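Local coordinates for protein KLLA0F20702p (Kluyveromyces lactis, PDB 5Y5A) that probably helps bring telomerase to telomeres as its Est1 subunit, which interacts with the telomere-binding protein Cdc13, at residues A[88-93]-A[131-136]; A[13-18]-A[43-48]; A[32-37]-A[124-129]. All coordinates share one frame; numbering follows the deposited sequence.

In the fold
Four helices of the N-terminal part of Est1 illustrate how a helical layer can be built from pairwise contacts that share members. Interaction 1 joins helix 78-105 to helix 113-144, interaction 2 pairs helix 7-21 with helix 33-53, and interaction 3 ties the start of helix 33-53 back to helix 113-144. Interactions 1 and 2 have centres about 11 Å apart and touch directly: H88 ND1 lies 2.6 Å from Q16 OE1, probably hydrogen-bonded, and L133 packs on M46. Interaction 3 is centred about 11 Å from interaction 1, where its segment adjoins along helix 113-144, and about 14 Å from interaction 2.

Interaction 1 (A[88-93]-A[131-136]); sequences HVHYPI and HKLYYS
L133 and Y134, successive residues of helix 113-144, close on the imidazole of H90 from helix 78-105, and almost all of the contact passes through that one ring. With CG anti to the backbone N (chi1 -176°), L133 holds its CD2 methyl out to the histidine, 3.6 Å from H90 CE1 and only slightly farther from H90 NE2. This branch supplies the apolar part of the contact.

Y134 supplies the polar part. Its ring comes from the opposite direction to the histidine side chain, and its OH meets H90 ND1 in a hydrogen bond of 2.7 Å. The two rings are steeply inclined, with planes at 80° and centroids 5.0 Å apart. Y134 CE2 approaches the edge of the imidazole in its plane, 3.0 Å from H90 ND1, so hydroxyl and ring carbon crowd the same nitrogen. The other ring nitrogen, H90 NE2, bonds to NE2 of H42 on helix 33-53; both nitrogens of this buried ring are therefore satisfied, and the two bonds fix its rotation.

One turn after K132, S136 folds its hydroxyl back on its own helix. S136 OG donates to K132 O at 2.6 Å, while the backbone N of S136 reaches the same oxygen from the other face of the carbonyl plane.

A buried histidine bonded at both nitrogens, to Y134 and to H42, thus links helices 33-53, 78-105 and 113-144 of the N-terminal helical layer; both segments of the contact belong to the Est1 family region, which is assigned to the TPR clan.

Interaction 2 (A[13-18]-A[43-48]); sequences SGFQKQ and SKIMQM
An antiparallel pair of helices in the N-terminal layer brings F15 of helix 7-21 up against K44, I45 and M48 of helix 33-53. The local axes run at 164° to one another and come no closer than 12.8 Å, a wide spacing that a large side chain has to bridge. F15 does so with its ring, turned to the side of its own backbone N (chi1 -66°). CE2 of F15 meets CG1 of I45 at 3.9 Å. M48, extended beyond CG, brings its terminal methyl CE near the plane of the ring at its edge, 4.1 Å from F15 CZ. Near F15 CE1 lies the aliphatic CD of K44, at 4.2 Å, so the lysine contributes hydrocarbon here.

Helix 78-105 closes this pair from a third direction: F15 also touches V89, and I45 touches I81 and T85, all on that helix. Replacing F15 by an alanine would probably leave a gap between the two paired helices and deprive I45, M48 and the K44 chain of their aromatic partner. F12, on the same helix as F15, meets its ring edge-to-face.

Interaction 3 (A[32-37]-A[124-129]); sequences SLMKGA and QKIFPQ
K35 starts with CG anti to the backbone N (chi1 -163°) and remains extended to its end, which carries the chain across to the backbone of helix 113-144. There K35 CE lies 3.2 Å from K125 O and K35 NZ 3.5 Å from the same carbonyl oxygen. The end of the lysine passes across the front of that oxygen; no hydrogen bond is made across the segments, and the methylene is the closest group.

The helix is kinked around P128, which has no N-H to give, and Q129 N bonds to I126 O at 3.0 Å and not to K125 O, the oxygen that the lysine end approaches. The backbones are close as well, the CA atoms of K35 and I126 being 6.6 Å apart.

A single apolar touch accompanies the lysine: the sulfur of M34 meets the tip of I126, SD to CD1 at 4.2 Å.

This helix-to-helix contact of the N-terminal all-helical layer lays the start of helix 33-53 against one side of the kinked turn, while I126 also reaches F97 on helix 78-105 and F127 packs on F94 of that helix and on S198, Q199 and K202 of helix 179-206.

Interaction 1 (A[88-93]-A[131-136])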
ATOM      1  N   HIS A  88     -21.879   8.307 -10.790  1.00 69.59           N
ATOM      2  CA  HIS A  88     -23.115   9.004 -11.126  1.00 75.40           C
ATOM      3  C   HIS A  88     -24.356   8.436 -10.445  1.00 75.76           C
ATOM      4  O   HIS A  88     -25.371   9.123 -10.317  1.00 73.27           O
ATOM      5  CB  HIS A  88     -23.317   8.991 -12.639  1.00 81.39           C
ATOM      6  CG  HIS A  88     -22.256   9.732 -13.389  1.00 82.75           C
ATOM      7  ND1 HIS A  88     -22.197  11.108 -13.427  1.00 84.03           N
ATOM      8  CD2 HIS A  88     -21.211   9.289 -14.125  1.00 83.52           C
ATOM      9  CE1 HIS A  88     -21.161  11.482 -14.157  1.00 84.12           C
ATOM     10  NE2 HIS A  88     -20.546  10.398 -14.592  1.00 84.25           N
ATOM     11  N   VAL A  89     -24.279   7.184 -10.012  1.00 74.73           N
ATOM     12  CA  VAL A  89     -25.439   6.534  -9.415  1.00 72.98           C
ATOM     13  C   VAL A  89     -25.243   6.256  -7.929  1.00 70.21           C
ATOM     14  O   VAL A  89     -26.046   6.679  -7.102  1.00 69.33           O
ATOM     15  CB  VAL A  89     -25.765   5.209 -10.121  1.00 68.28           C
ATOM     16  CG1 VAL A  89     -26.992   4.573  -9.500  1.00 72.24           C
ATOM     17  CG2 VAL A  89     -25.964   5.439 -11.608  1.00 68.38           C
ATOM     18  N   HIS A  90     -24.219   5.496  -7.598  1.00 64.81           N
ATOM     19  CA  HIS A  90     -23.986   5.104  -6.231  1.00 69.21           C
ATOM     20  C   HIS A  90     -23.360   6.130  -5.334  1.00 72.42           C
ATOM     21  O   HIS A  90     -23.857   6.377  -4.260  1.00 76.65           O
ATOM     22  CB  HIS A  90     -23.163   3.841  -6.186  1.00 73.07           C
ATOM     23  CG  HIS A  90     -23.866   2.656  -6.739  1.00 74.62           C
ATOM     24  ND1 HIS A  90     -23.230   1.468  -6.995  1.00 74.14           N
ATOM     25  CD2 HIS A  90     -25.155   2.475  -7.092  1.00 76.80           C
ATOM     26  CE1 HIS A  90     -24.097   0.603  -7.479  1.00 76.33           C
ATOM     27  NE2 HIS A  90     -25.272   1.190  -7.549  1.00 76.51           N
ATOM     28  N   TYR A  91     -22.258   6.712  -5.749  1.00 69.04           N
ATOM     29  CA  TYR A  91     -21.616   7.728  -4.913  1.00 68.05           C
ATOM     30  C   TYR A  91     -22.567   8.863  -4.500  1.00 71.80           C
ATOM     31  O   TYR A  91     -22.580   9.242  -3.329  1.00 70.64           O
ATOM     32  CB  TYR A  91     -20.385   8.338  -5.593  1.00 61.84           C
ATOM     33  CG  TYR A  91     -19.766   9.424  -4.744  1.00 69.80           C
ATOM     34  CD1 TYR A  91     -18.945   9.105  -3.669  1.00 70.22           C
ATOM     35  CD2 TYR A  91     -20.030  10.766  -4.993  1.00 74.76           C
ATOM     36  CE1 TYR A  91     -18.392  10.092  -2.876  1.00 75.41           C
ATOM     37  CE2 TYR A  91     -19.481  11.759  -4.204  1.00 77.42           C
ATOM     38  CZ  TYR A  91     -18.663  11.419  -3.150  1.00 78.99           C
ATOM     39  OH  TYR A  91     -18.115  12.408  -2.369  1.00 83.38           O
ATOM     40  N   PRO A  92     -23.350   9.419  -5.449  1.00 74.59           N
ATOM     41  CA  PRO A  92     -24.227  10.516  -5.018  1.00 75.15           C
ATOM     42  C   PRO A  92     -25.275  10.086  -3.993  1.00 74.01           C
ATOM     43  O   PRO A  92     -25.661  10.893  -3.147  1.00 72.09           O
ATOM     44  CB  PRO A  92     -24.896  10.965  -6.323  1.00 80.11           C
ATOM     45  CG  PRO A  92     -24.758   9.814  -7.244  1.00 83.01           C
ATOM     46  CD  PRO A  92     -23.443   9.203  -6.905  1.00 76.52           C
ATOM     47  N   ILE A  93     -25.724   8.838  -4.067  1.00 73.38           N
ATOM     48  CA  ILE A  93     -26.627   8.303  -3.055  1.00 70.00           C
ATOM     49  C   ILE A  93     -25.924   8.214  -1.702  1.00 70.63           C
ATOM     50  O   ILE A  93     -26.427   8.718  -0.701  1.00 70.52           O
ATOM     51  CB  ILE A  93     -27.155   6.910  -3.436  1.00 68.74           C
ATOM     52  CG1 ILE A  93     -28.010   6.983  -4.701  1.00 71.60           C
ATOM     53  CG2 ILE A  93     -27.971   6.325  -2.296  1.00 68.96           C
ATOM     54  CD1 ILE A  93     -28.463   5.625  -5.205  1.00 69.67           C
ATOM     55  N   HIS A 131     -25.306  -3.564  -3.737  1.00 71.80           N
ATOM     56  CA  HIS A 131     -24.372  -4.664  -3.573  1.00 70.05           C
ATOM     57  C   HIS A 131     -24.566  -5.708  -4.664  1.00 76.06           C
ATOM     58  O   HIS A 131     -23.599  -6.292  -5.151  1.00 77.77           O
ATOM     59  CB  HIS A 131     -24.533  -5.310  -2.200  1.00 64.03           C
ATOM     60  CG  HIS A 131     -23.541  -6.394  -1.932  1.00 62.97           C
ATOM     61  ND1 HIS A 131     -23.818  -7.728  -2.150  1.00 67.26           N
ATOM     62  CD2 HIS A 131     -22.264  -6.344  -1.484  1.00 59.37           C
ATOM     63  CE1 HIS A 131     -22.757  -8.451  -1.839  1.00 65.05           C
ATOM     64  NE2 HIS A 131     -21.801  -7.636  -1.430  1.00 59.57           N
ATOM     65  N   LYS A 132     -25.818  -5.931  -5.049  1.00 75.54           N
ATOM     66  CA  LYS A 132     -26.136  -6.941  -6.050  1.00 75.75           C
ATOM     67  C   LYS A 132     -25.625  -6.557  -7.428  1.00 70.57           C
ATOM     68  O   LYS A 132     -25.175  -7.417  -8.173  1.00 68.44           O
ATOM     69  CB  LYS A 132     -27.643  -7.195  -6.113  1.00 77.24           C
ATOM     70  CG  LYS A 132     -28.118  -8.254  -5.134  1.00 83.88           C
ATOM     71  CD  LYS A 132     -29.617  -8.485  -5.228  1.00 90.47           C
ATOM     72  CE  LYS A 132     -30.083  -9.466  -4.159  1.00 93.69           C
ATOM     73  NZ  LYS A 132     -31.559  -9.663  -4.173  1.00100.37           N
ATOM     74  N   LEU A 133     -25.691  -5.274  -7.768  1.00 69.05           N
ATOM     75  CA  LEU A 133     -25.217  -4.813  -9.070  1.00 67.87           C
ATOM     76  C   LEU A 133     -23.753  -5.197  -9.306  1.00 66.85           C
ATOM     77  O   LEU A 133     -23.373  -5.613 -10.402  1.00 68.86           O
ATOM     78  CB  LEU A 133     -25.386  -3.303  -9.191  1.00 72.67           C
ATOM     79  CG  LEU A 133     -25.008  -2.693 -10.542  1.00 77.98           C
ATOM     80  CD1 LEU A 133     -25.972  -3.134 -11.622  1.00 75.57           C
ATOM     81  CD2 LEU A 133     -25.002  -1.192 -10.442  1.00 82.74           C
ATOM     82  N   TYR A 134     -22.938  -5.078  -8.269  1.00 61.02           N
ATOM     83  CA  TYR A 134     -21.516  -5.371  -8.395  1.00 65.93           C
ATOM     84  C   TYR A 134     -21.207  -6.856  -8.287  1.00 66.39           C
ATOM     85  O   TYR A 134     -20.393  -7.381  -9.045  1.00 65.92           O
ATOM     86  CB  TYR A 134     -20.726  -4.602  -7.342  1.00 62.31           C
ATOM     87  CG  TYR A 134     -20.757  -3.114  -7.567  1.00 63.65           C
ATOM     88  CD1 TYR A 134     -20.256  -2.562  -8.743  1.00 60.36           C
ATOM     89  CD2 TYR A 134     -21.287  -2.260  -6.612  1.00 60.43           C
ATOM     90  CE1 TYR A 134     -20.287  -1.201  -8.960  1.00 61.69           C
ATOM     91  CE2 TYR A 134     -21.317  -0.895  -6.819  1.00 57.48           C
ATOM     92  CZ  TYR A 134     -20.819  -0.372  -7.993  1.00 59.46           C
ATOM     93  OH  TYR A 134     -20.848   0.984  -8.201  1.00 57.03           O
ATOM     94  N   TYR A 135     -21.851  -7.530  -7.340  1.00 65.28           N
ATOM     95  CA  TYR A 135     -21.622  -8.953  -7.141  1.00 71.12           C
ATOM     96  C   TYR A 135     -22.225  -9.794  -8.275  1.00 77.12           C
ATOM     97  O   TYR A 135     -21.720 -10.875  -8.573  1.00 79.96           O
ATOM     98  CB  TYR A 135     -22.179  -9.401  -5.786  1.00 73.87           C
ATOM     99  CG  TYR A 135     -21.786 -10.812  -5.407  1.00 76.91           C
ATOM    100  CD1 TYR A 135     -20.479 -11.116  -5.056  1.00 71.20           C
ATOM    101  CD2 TYR A 135     -22.721 -11.839  -5.398  1.00 82.93           C
ATOM    102  CE1 TYR A 135     -20.108 -12.399  -4.711  1.00 72.76           C
ATOM    103  CE2 TYR A 135     -22.361 -13.128  -5.049  1.00 85.74           C
ATOM    104  CZ  TYR A 135     -21.050 -13.403  -4.710  1.00 82.79           C
ATOM    105  OH  TYR A 135     -20.682 -14.683  -4.365  1.00 85.89           O
ATOM    106  N   SER A 136     -23.300  -9.305  -8.897  1.00 76.21           N
ATOM    107  CA  SER A 136     -23.878  -9.972 -10.070  1.00 71.43           C
ATOM    108  C   SER A 136     -22.846 -10.037 -11.176  1.00 71.30           C
ATOM    109  O   SER A 136     -22.689 -11.057 -11.848  1.00 72.55           O
ATOM    110  CB  SER A 136     -25.114  -9.239 -10.603  1.00 68.14           C
ATOM    111  OG  SER A 136     -26.187  -9.253  -9.682  1.00 71.61           O
TER

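Interaction 2 (A[13-18]-A[43-48])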
ATOM      1  N   SER A  13     -24.934  10.573 -16.772  1.00 97.28           N
ATOM      2  CA  SER A  13     -25.252  11.889 -16.245  1.00 99.73           C
ATOM      3  C   SER A  13     -26.755  11.981 -16.001  1.00103.52           C
ATOM      4  O   SER A  13     -27.204  12.546 -15.003  1.00105.51           O
ATOM      5  CB  SER A  13     -24.789  12.982 -17.206  1.00107.55           C
ATOM      6  OG  SER A  13     -25.313  14.242 -16.830  1.00112.98           O
ATOM      7  N   GLY A  14     -27.524  11.396 -16.915  1.00102.19           N
ATOM      8  CA  GLY A  14     -28.969  11.353 -16.804  1.00 98.54           C
ATOM      9  C   GLY A  14     -29.458  10.535 -15.625  1.00 93.22           C
ATOM     10  O   GLY A  14     -30.466  10.873 -15.008  1.00 92.29           O
ATOM     11  N   PHE A  15     -28.753   9.453 -15.312  1.00 90.18           N
ATOM     12  CA  PHE A  15     -29.096   8.648 -14.148  1.00 85.98           C
ATOM     13  C   PHE A  15     -28.956   9.496 -12.900  1.00 83.89           C
ATOM     14  O   PHE A  15     -29.833   9.506 -12.035  1.00 82.70           O
ATOM     15  CB  PHE A  15     -28.201   7.413 -14.041  1.00 81.81           C
ATOM     16  CG  PHE A  15     -28.398   6.424 -15.148  1.00 78.99           C
ATOM     17  CD1 PHE A  15     -29.574   6.400 -15.868  1.00 77.85           C
ATOM     18  CD2 PHE A  15     -27.403   5.519 -15.467  1.00 77.13           C
ATOM     19  CE1 PHE A  15     -29.755   5.493 -16.888  1.00 81.03           C
ATOM     20  CE2 PHE A  15     -27.582   4.608 -16.488  1.00 75.21           C
ATOM     21  CZ  PHE A  15     -28.756   4.597 -17.198  1.00 76.10           C
ATOM     22  N   GLN A  16     -27.834  10.205 -12.825  1.00 85.20           N
ATOM     23  CA  GLN A  16     -27.535  11.073 -11.697  1.00 84.19           C
ATOM     24  C   GLN A  16     -28.641  12.103 -11.496  1.00 92.15           C
ATOM     25  O   GLN A  16     -29.207  12.206 -10.408  1.00 99.87           O
ATOM     26  CB  GLN A  16     -26.187  11.765 -11.905  1.00 77.60           C
ATOM     27  CG  GLN A  16     -25.726  12.616 -10.736  1.00 76.40           C
ATOM     28  CD  GLN A  16     -24.288  13.062 -10.881  1.00 81.11           C
ATOM     29  OE1 GLN A  16     -23.469  12.363 -11.475  1.00 84.10           O
ATOM     30  NE2 GLN A  16     -23.971  14.234 -10.342  1.00 83.90           N
ATOM     31  N   LYS A  17     -28.963  12.842 -12.557  1.00 91.49           N
ATOM     32  CA  LYS A  17     -29.972  13.898 -12.481  1.00 95.19           C
ATOM     33  C   LYS A  17     -31.343  13.353 -12.096  1.00 92.18           C
ATOM     34  O   LYS A  17     -32.089  13.998 -11.362  1.00 94.79           O
ATOM     35  CB  LYS A  17     -30.059  14.651 -13.812  1.00103.38           C
ATOM     36  CG  LYS A  17     -28.750  15.321 -14.209  1.00107.93           C
ATOM     37  CD  LYS A  17     -28.905  16.284 -15.378  1.00111.16           C
ATOM     38  CE  LYS A  17     -27.570  16.955 -15.686  1.00113.33           C
ATOM     39  NZ  LYS A  17     -27.665  17.988 -16.752  1.00116.51           N
ATOM     40  N   GLN A  18     -31.665  12.161 -12.589  1.00 91.07           N
ATOM     41  CA  GLN A  18     -32.902  11.487 -12.214  1.00 93.47           C
ATOM     42  C   GLN A  18     -32.964  11.226 -10.709  1.00 94.91           C
ATOM     43  O   GLN A  18     -33.976  11.499 -10.064  1.00 94.25           O
ATOM     44  CB  GLN A  18     -33.049  10.169 -12.978  1.00 97.64           C
ATOM     45  CG  GLN A  18     -33.523  10.332 -14.414  1.00104.55           C
ATOM     46  CD  GLN A  18     -33.779   9.005 -15.106  1.00109.52           C
ATOM     47  OE1 GLN A  18     -33.351   7.952 -14.635  1.00108.55           O
ATOM     48  NE2 GLN A  18     -34.485   9.052 -16.232  1.00114.48           N
ATOM     49  N   SER A  43     -31.319  -1.964 -13.862  1.00 80.65           N
ATOM     50  CA  SER A  43     -31.727  -2.869 -14.929  1.00 84.02           C
ATOM     51  C   SER A  43     -31.067  -2.506 -16.255  1.00 83.54           C
ATOM     52  O   SER A  43     -30.697  -3.383 -17.031  1.00 84.27           O
ATOM     53  CB  SER A  43     -33.248  -2.862 -15.087  1.00 83.11           C
ATOM     54  OG  SER A  43     -33.632  -3.563 -16.256  1.00 88.78           O
ATOM     55  N   LYS A  44     -30.924  -1.209 -16.510  1.00 81.43           N
ATOM     56  CA  LYS A  44     -30.288  -0.742 -17.735  1.00 79.99           C
ATOM     57  C   LYS A  44     -28.793  -1.001 -17.700  1.00 78.95           C
ATOM     58  O   LYS A  44     -28.198  -1.401 -18.697  1.00 83.98           O
ATOM     59  CB  LYS A  44     -30.548   0.746 -17.950  1.00 79.41           C
ATOM     60  CG  LYS A  44     -31.974   1.084 -18.314  1.00 82.09           C
ATOM     61  CD  LYS A  44     -32.109   2.546 -18.704  1.00 84.96           C
ATOM     62  CE  LYS A  44     -33.514   2.854 -19.189  1.00 94.10           C
ATOM     63  NZ  LYS A  44     -33.644   4.265 -19.639  1.00 98.74           N
ATOM     64  N   ILE A  45     -28.192  -0.766 -16.538  1.00 75.50           N
ATOM     65  CA  ILE A  45     -26.757  -0.920 -16.375  1.00 77.34           C
ATOM     66  C   ILE A  45     -26.358  -2.385 -16.517  1.00 80.88           C
ATOM     67  O   ILE A  45     -25.402  -2.708 -17.230  1.00 75.35           O
ATOM     68  CB  ILE A  45     -26.292  -0.371 -15.016  1.00 71.00           C
ATOM     69  CG1 ILE A  45     -26.508   1.143 -14.958  1.00 65.58           C
ATOM     70  CG2 ILE A  45     -24.828  -0.717 -14.761  1.00 65.41           C
ATOM     71  CD1 ILE A  45     -26.052   1.773 -13.655  1.00 67.59           C
ATOM     72  N   MET A  46     -27.104  -3.265 -15.849  1.00 81.28           N
ATOM     73  CA  MET A  46     -26.871  -4.704 -15.935  1.00 82.40           C
ATOM     74  C   MET A  46     -26.904  -5.147 -17.388  1.00 79.68           C
ATOM     75  O   MET A  46     -26.192  -6.065 -17.792  1.00 75.74           O
ATOM     76  CB  MET A  46     -27.911  -5.478 -15.117  1.00 88.87           C
ATOM     77  CG  MET A  46     -27.619  -5.530 -13.618  1.00 97.04           C
ATOM     78  SD  MET A  46     -28.958  -6.234 -12.621  1.00114.11           S
ATOM     79  CE  MET A  46     -28.289  -6.077 -10.964  1.00 87.28           C
ATOM     80  N   GLN A  47     -27.730  -4.469 -18.174  1.00 78.48           N
ATOM     81  CA  GLN A  47     -27.856  -4.760 -19.593  1.00 75.02           C
ATOM     82  C   GLN A  47     -26.667  -4.252 -20.403  1.00 74.52           C
ATOM     83  O   GLN A  47     -26.262  -4.888 -21.373  1.00 76.99           O
ATOM     84  CB  GLN A  47     -29.138  -4.153 -20.129  1.00 76.11           C
ATOM     85  CG  GLN A  47     -29.448  -4.537 -21.543  1.00 77.05           C
ATOM     86  CD  GLN A  47     -30.863  -4.199 -21.875  1.00 84.51           C
ATOM     87  OE1 GLN A  47     -31.638  -3.864 -20.988  1.00 84.73           O
ATOM     88  NE2 GLN A  47     -31.216  -4.278 -23.149  1.00 85.38           N
ATOM     89  N   MET A  48     -26.122  -3.101 -20.018  1.00 73.56           N
ATOM     90  CA  MET A  48     -24.912  -2.597 -20.654  1.00 79.05           C
ATOM     91  C   MET A  48     -23.779  -3.571 -20.409  1.00 79.53           C
ATOM     92  O   MET A  48     -23.011  -3.894 -21.318  1.00 87.52           O
ATOM     93  CB  MET A  48     -24.540  -1.218 -20.120  1.00 74.91           C
ATOM     94  CG  MET A  48     -25.584  -0.151 -20.383  1.00 75.67           C
ATOM     95  SD  MET A  48     -25.150   1.363 -19.513  1.00 89.86           S
ATOM     96  CE  MET A  48     -26.590   2.372 -19.829  1.00 76.96           C
TER

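Interaction 3 (A[32-37]-A[124-129])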
ATOM      1  N   SER A  32     -41.127   4.319  -1.926  1.00141.61           N
ATOM      2  CA  SER A  32     -41.205   3.217  -2.881  1.00137.76           C
ATOM      3  C   SER A  32     -40.633   3.596  -4.242  1.00133.13           C
ATOM      4  O   SER A  32     -39.810   2.872  -4.799  1.00131.05           O
ATOM      5  CB  SER A  32     -42.656   2.755  -3.046  1.00140.95           C
ATOM      6  OG  SER A  32     -43.193   2.293  -1.820  1.00143.33           O
ATOM      7  N   LEU A  33     -41.073   4.732  -4.777  1.00132.15           N
ATOM      8  CA  LEU A  33     -40.611   5.193  -6.083  1.00129.36           C
ATOM      9  C   LEU A  33     -39.129   5.532  -6.044  1.00123.88           C
ATOM     10  O   LEU A  33     -38.488   5.675  -7.084  1.00121.48           O
ATOM     11  CB  LEU A  33     -41.421   6.405  -6.548  1.00134.72           C
ATOM     12  CG  LEU A  33     -42.896   6.149  -6.872  1.00141.04           C
ATOM     13  CD1 LEU A  33     -43.613   7.449  -7.214  1.00144.60           C
ATOM     14  CD2 LEU A  33     -43.039   5.142  -8.007  1.00142.42           C
ATOM     15  N   MET A  34     -38.593   5.664  -4.836  1.00120.81           N
ATOM     16  CA  MET A  34     -37.162   5.843  -4.643  1.00116.45           C
ATOM     17  C   MET A  34     -36.420   4.553  -4.963  1.00109.09           C
ATOM     18  O   MET A  34     -35.344   4.568  -5.562  1.00101.67           O
ATOM     19  CB  MET A  34     -36.867   6.282  -3.210  1.00117.25           C
ATOM     20  CG  MET A  34     -35.391   6.439  -2.894  1.00114.82           C
ATOM     21  SD  MET A  34     -35.119   7.123  -1.246  1.00254.14           S
ATOM     22  CE  MET A  34     -35.806   8.769  -1.429  1.00124.80           C
ATOM     23  N   LYS A  35     -37.005   3.434  -4.560  1.00110.95           N
ATOM     24  CA  LYS A  35     -36.432   2.134  -4.868  1.00111.28           C
ATOM     25  C   LYS A  35     -36.688   1.789  -6.332  1.00110.79           C
ATOM     26  O   LYS A  35     -35.839   1.195  -6.998  1.00109.49           O
ATOM     27  CB  LYS A  35     -37.016   1.059  -3.951  1.00113.33           C
ATOM     28  CG  LYS A  35     -36.209  -0.225  -3.907  1.00115.24           C
ATOM     29  CD  LYS A  35     -36.789  -1.190  -2.892  1.00121.51           C
ATOM     30  CE  LYS A  35     -35.943  -2.445  -2.768  1.00123.04           C
ATOM     31  NZ  LYS A  35     -36.470  -3.349  -1.707  1.00126.02           N
ATOM     32  N   GLY A  36     -37.862   2.178  -6.825  1.00109.71           N
ATOM     33  CA  GLY A  36     -38.243   1.932  -8.203  1.00106.75           C
ATOM     34  C   GLY A  36     -37.272   2.545  -9.193  1.00 99.78           C
ATOM     35  O   GLY A  36     -36.867   1.901 -10.159  1.00 97.79           O
ATOM     36  N   ALA A  37     -36.893   3.793  -8.946  1.00 96.03           N
ATOM     37  CA  ALA A  37     -35.940   4.484  -9.803  1.00 89.30           C
ATOM     38  C   ALA A  37     -34.604   3.752  -9.837  1.00 85.34           C
ATOM     39  O   ALA A  37     -33.999   3.588 -10.895  1.00 86.92           O
ATOM     40  CB  ALA A  37     -35.748   5.914  -9.334  1.00 87.41           C
ATOM     41  N   GLN A 124     -31.340   0.355   4.301  1.00 93.19           N
ATOM     42  CA  GLN A 124     -31.371  -1.095   4.203  1.00 95.28           C
ATOM     43  C   GLN A 124     -32.372  -1.551   3.149  1.00 92.25           C
ATOM     44  O   GLN A 124     -32.421  -2.729   2.804  1.00 95.66           O
ATOM     45  CB  GLN A 124     -31.697  -1.710   5.562  1.00107.96           C
ATOM     46  CG  GLN A 124     -30.581  -1.536   6.585  1.00116.00           C
ATOM     47  CD  GLN A 124     -30.995  -1.924   7.996  1.00124.77           C
ATOM     48  OE1 GLN A 124     -32.187  -2.036   8.304  1.00126.42           O
ATOM     49  NE2 GLN A 124     -30.007  -2.131   8.862  1.00126.06           N
ATOM     50  N   LYS A 125     -33.165  -0.612   2.639  1.00 91.12           N
ATOM     51  CA  LYS A 125     -34.041  -0.883   1.504  1.00 92.00           C
ATOM     52  C   LYS A 125     -33.250  -0.846   0.200  1.00 96.46           C
ATOM     53  O   LYS A 125     -33.587  -1.534  -0.765  1.00101.90           O
ATOM     54  CB  LYS A 125     -35.186   0.132   1.435  1.00 90.96           C
ATOM     55  CG  LYS A 125     -36.115   0.149   2.636  1.00 95.49           C
ATOM     56  CD  LYS A 125     -37.278   1.111   2.402  1.00 98.67           C
ATOM     57  CE  LYS A 125     -38.186   1.205   3.614  1.00101.13           C
ATOM     58  NZ  LYS A 125     -39.320   2.134   3.360  1.00105.05           N
ATOM     59  N   ILE A 126     -32.191  -0.042   0.184  1.00 90.26           N
ATOM     60  CA  ILE A 126     -31.450   0.254  -1.037  1.00 85.55           C
ATOM     61  C   ILE A 126     -30.159  -0.548  -1.163  1.00 80.87           C
ATOM     62  O   ILE A 126     -29.815  -1.021  -2.248  1.00 79.17           O
ATOM     63  CB  ILE A 126     -31.101   1.755  -1.113  1.00 86.21           C
ATOM     64  CG1 ILE A 126     -32.372   2.596  -1.257  1.00 89.87           C
ATOM     65  CG2 ILE A 126     -30.151   2.028  -2.259  1.00 85.44           C
ATOM     66  CD1 ILE A 126     -32.153   4.085  -1.077  1.00 90.45           C
ATOM     67  N   PHE A 127     -29.451  -0.700  -0.049  1.00 75.53           N
ATOM     68  CA  PHE A 127     -28.114  -1.281  -0.066  1.00 69.92           C
ATOM     69  C   PHE A 127     -28.009  -2.678  -0.695  1.00 73.37           C
ATOM     70  O   PHE A 127     -27.033  -2.957  -1.391  1.00 72.38           O
ATOM     71  CB  PHE A 127     -27.531  -1.328   1.351  1.00 65.45           C
ATOM     72  CG  PHE A 127     -26.060  -1.641   1.378  1.00 64.86           C
ATOM     73  CD1 PHE A 127     -25.126  -0.637   1.210  1.00 67.02           C
ATOM     74  CD2 PHE A 127     -25.616  -2.942   1.543  1.00 62.90           C
ATOM     75  CE1 PHE A 127     -23.772  -0.922   1.218  1.00 71.08           C
ATOM     76  CE2 PHE A 127     -24.267  -3.236   1.551  1.00 67.27           C
ATOM     77  CZ  PHE A 127     -23.342  -2.226   1.391  1.00 68.22           C
ATOM     78  N   PRO A 128     -28.987  -3.567  -0.444  1.00 74.81           N
ATOM     79  CA  PRO A 128     -28.840  -4.876  -1.094  1.00 76.60           C
ATOM     80  C   PRO A 128     -28.849  -4.823  -2.624  1.00 76.98           C
ATOM     81  O   PRO A 128     -28.263  -5.700  -3.257  1.00 79.23           O
ATOM     82  CB  PRO A 128     -30.051  -5.655  -0.574  1.00 76.42           C
ATOM     83  CG  PRO A 128     -30.318  -5.057   0.758  1.00 76.36           C
ATOM     84  CD  PRO A 128     -30.044  -3.592   0.584  1.00 74.64           C
ATOM     85  N   GLN A 129     -29.498  -3.820  -3.205  1.00 73.95           N
ATOM     86  CA  GLN A 129     -29.532  -3.683  -4.658  1.00 78.22           C
ATOM     87  C   GLN A 129     -28.179  -3.229  -5.187  1.00 77.34           C
ATOM     88  O   GLN A 129     -27.660  -3.784  -6.158  1.00 75.14           O
ATOM     89  CB  GLN A 129     -30.624  -2.700  -5.083  1.00 82.00           C
ATOM     90  CG  GLN A 129     -32.026  -3.267  -4.952  1.00 93.02           C
ATOM     91  CD  GLN A 129     -32.154  -4.617  -5.631  1.00101.48           C
ATOM     92  OE1 GLN A 129     -31.920  -4.744  -6.834  1.00105.44           O
ATOM     93  NE2 GLN A 129     -32.507  -5.638  -4.857  1.00103.10           N
TER